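Major allergen Dau c 1 (Daucus carota, PDB 2WQL) is a Bet v 1-type pathogenesis-related plant-defence protein and allergen whose internal pocket can hold a polyether and which may act in hormone binding and signalling. Local coordinates at residues G22-V27 with T100-V105. The protein carries 4 engineered substitutions. Numbering follows the deposited sequence.
Sequences GIVLDV and THMVVV. Engineered in segment 100-105: M102 (natural residue Leu). With P4C (O-acetaldehydyl-hexaethylene glycol), chain E.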
# COMPACT_ATOMS: atom_id res chain seq x y z
N GLY A 22 -19.91 -3.54 -16.77
CA GLY A 22 -19.71 -4.91 -17.16
C GLY A 22 -20.19 -5.91 -16.13
O GLY A 22 -20.81 -6.92 -16.46
N ILE A 23 -19.90 -5.65 -14.86
CA ILE A 23 -20.17 -6.64 -13.82
C ILE A 23 -21.49 -6.41 -13.11
O ILE A 23 -21.88 -7.23 -12.29
CB ILE A 23 -19.03 -6.77 -12.78
CG1 ILE A 23 -18.98 -5.54 -11.86
CG2 ILE A 23 -17.68 -7.00 -13.47
CD1 ILE A 23 -17.78 -5.52 -10.91
N VAL A 24 -22.19 -5.31 -13.41
CA VAL A 24 -23.55 -5.08 -12.89
C VAL A 24 -24.57 -4.75 -13.99
O VAL A 24 -25.48 -5.55 -14.26
CB VAL A 24 -23.57 -3.95 -11.84
CG1 VAL A 24 -24.99 -3.63 -11.43
CG2 VAL A 24 -22.74 -4.33 -10.62
N LEU A 25 -24.42 -3.60 -14.63
CA LEU A 25 -25.48 -3.08 -15.51
C LEU A 25 -25.80 -3.98 -16.69
O LEU A 25 -26.97 -4.24 -16.97
CB LEU A 25 -25.15 -1.67 -16.02
CG LEU A 25 -25.09 -0.57 -14.96
CD1 LEU A 25 -24.90 0.80 -15.59
CD2 LEU A 25 -26.34 -0.60 -14.09
N ASP A 26 -24.75 -4.45 -17.37
CA ASP A 26 -24.88 -5.21 -18.62
C ASP A 26 -24.52 -6.68 -18.43
O ASP A 26 -24.36 -7.41 -19.41
CB ASP A 26 -23.98 -4.59 -19.69
CG ASP A 26 -24.29 -3.13 -19.95
OD1 ASP A 26 -25.48 -2.75 -19.85
OD2 ASP A 26 -23.35 -2.37 -20.26
N VAL A 27 -24.43 -7.12 -17.19
CA VAL A 27 -23.99 -8.48 -16.90
C VAL A 27 -24.73 -9.59 -17.66
O VAL A 27 -24.12 -10.56 -18.06
CB VAL A 27 -24.09 -8.79 -15.38
CG1 VAL A 27 -25.55 -8.98 -14.96
CG2 VAL A 27 -23.25 -10.02 -15.05
N THR A 100 -24.45 -9.34 0.50
CA THR A 100 -23.24 -8.73 -0.08
C THR A 100 -23.42 -7.24 -0.44
O THR A 100 -24.49 -6.79 -0.82
CB THR A 100 -22.76 -9.46 -1.35
OG1 THR A 100 -23.58 -9.10 -2.46
CG2 THR A 100 -22.81 -10.95 -1.16
N HIS A 101 -22.35 -6.49 -0.32
CA HIS A 101 -22.35 -5.04 -0.61
C HIS A 101 -21.09 -4.71 -1.41
O HIS A 101 -19.99 -4.95 -0.94
CB HIS A 101 -22.33 -4.23 0.67
CG HIS A 101 -23.49 -4.51 1.58
ND1 HIS A 101 -24.69 -3.84 1.48
CD2 HIS A 101 -23.64 -5.40 2.59
CE1 HIS A 101 -25.53 -4.30 2.39
NE2 HIS A 101 -24.91 -5.24 3.08
N MET A 102 -21.27 -4.19 -2.61
CA MET A 102 -20.15 -3.96 -3.51
C MET A 102 -20.07 -2.50 -3.90
O MET A 102 -21.08 -1.84 -4.15
CB MET A 102 -20.31 -4.80 -4.76
CG MET A 102 -19.08 -4.85 -5.61
SD MET A 102 -19.39 -5.72 -7.14
CE MET A 102 -20.33 -4.46 -8.00
N VAL A 103 -18.85 -1.98 -3.96
CA VAL A 103 -18.64 -0.64 -4.47
C VAL A 103 -17.40 -0.64 -5.36
O VAL A 103 -16.42 -1.28 -5.04
CB VAL A 103 -18.52 0.40 -3.33
CG1 VAL A 103 -17.30 0.12 -2.46
CG2 VAL A 103 -18.49 1.83 -3.87
N VAL A 104 -17.46 0.04 -6.50
CA VAL A 104 -16.31 0.15 -7.40
C VAL A 104 -15.74 1.55 -7.22
O VAL A 104 -16.42 2.53 -7.47
CB VAL A 104 -16.72 -0.05 -8.87
CG1 VAL A 104 -15.51 -0.15 -9.72
CG2 VAL A 104 -17.57 -1.29 -9.02
N VAL A 105 -14.49 1.66 -6.78
CA VAL A 105 -13.92 2.99 -6.55
C VAL A 105 -12.78 3.27 -7.52
O VAL A 105 -11.99 2.39 -7.82
CB VAL A 105 -13.46 3.21 -5.06
CG1 VAL A 105 -14.33 2.45 -4.10
CG2 VAL A 105 -12.03 2.83 -4.88
O1 P4C E . -24.29 -8.85 -11.07
C2 P4C E . -23.82 -9.39 -10.08
C3 P4C E . -22.69 -8.75 -9.29
O4 P4C E . -22.42 -9.59 -8.14
C5 P4C E . -21.71 -9.00 -7.04
C6 P4C E . -21.97 -9.84 -5.78
O7 P4C E . -20.94 -10.80 -5.57
C8 P4C E . -19.69 -10.25 -5.11
C9 P4C E . -18.45 -10.73 -5.91
O10 P4C E . -17.85 -9.63 -6.64
C11 P4C E . -17.05 -10.03 -7.77
C12 P4C E . -17.72 -9.68 -9.10
O13 P4C E . -17.96 -10.87 -9.87
C14 P4C E . -18.53 -10.64 -11.16
C15 P4C E . -20.05 -10.50 -11.09
O16 P4C E . -20.70 -11.70 -11.49
C17 P4C E . -21.99 -11.93 -10.87
C18 P4C E . -22.24 -13.44 -10.64
O19 P4C E . -23.19 -13.70 -9.58
C20 P4C E . -22.62 -14.21 -8.36
C21 P4C E . -23.47 -13.78 -7.14
O22 P4C E . -22.72 -13.14 -6.08
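M102 reaches from strand 95-106 to the end of helix 16-25 and meets I23 and V24 there. Its CE methyl does most of the touching. CE lies 3.6 Å from V24 CG2, and these two side chains meet tip to tip. I23 comes in at a slant instead, with CD1 4.0 Å from M102 CE. M102 is an engineered residue; the natural sequence has Leu here. Its CG stands anti to the backbone N (chi1 -168°) and the next torsion is also extended, which carries the chain off the strand. A bend at the last torsion (chi3 75°) then swings CE toward the helix. All three residues are buried, and no hydrogen bond crosses between the segments.

The contact is looser at V104. Its CB points toward the helix, but its CG2 stops 4.6 Å from I23 CD1. The bound polyether P4C lies coiled in the pocket beside the M102 cluster, with its C5 4.0 Å from M102 SD. Its O1, built as an aldehyde oxygen, lies 3.1 Å from the backbone O of I23. T100, two residues before M102, borders the same pocket: its OG1 comes no closer than 3.8 Å to P4C, at C6, and bonds instead to S83 O.

The contact closes part of the hydrophobic cavity that the curved antiparallel sheet and the helices enclose in the Bet v 1 fold. M102 also packs on T114 and T116 of strand 112-122. Y81 of strand 80-87 touches both M102 and V24, while F144 and I147 of helix 130-153 cover I23.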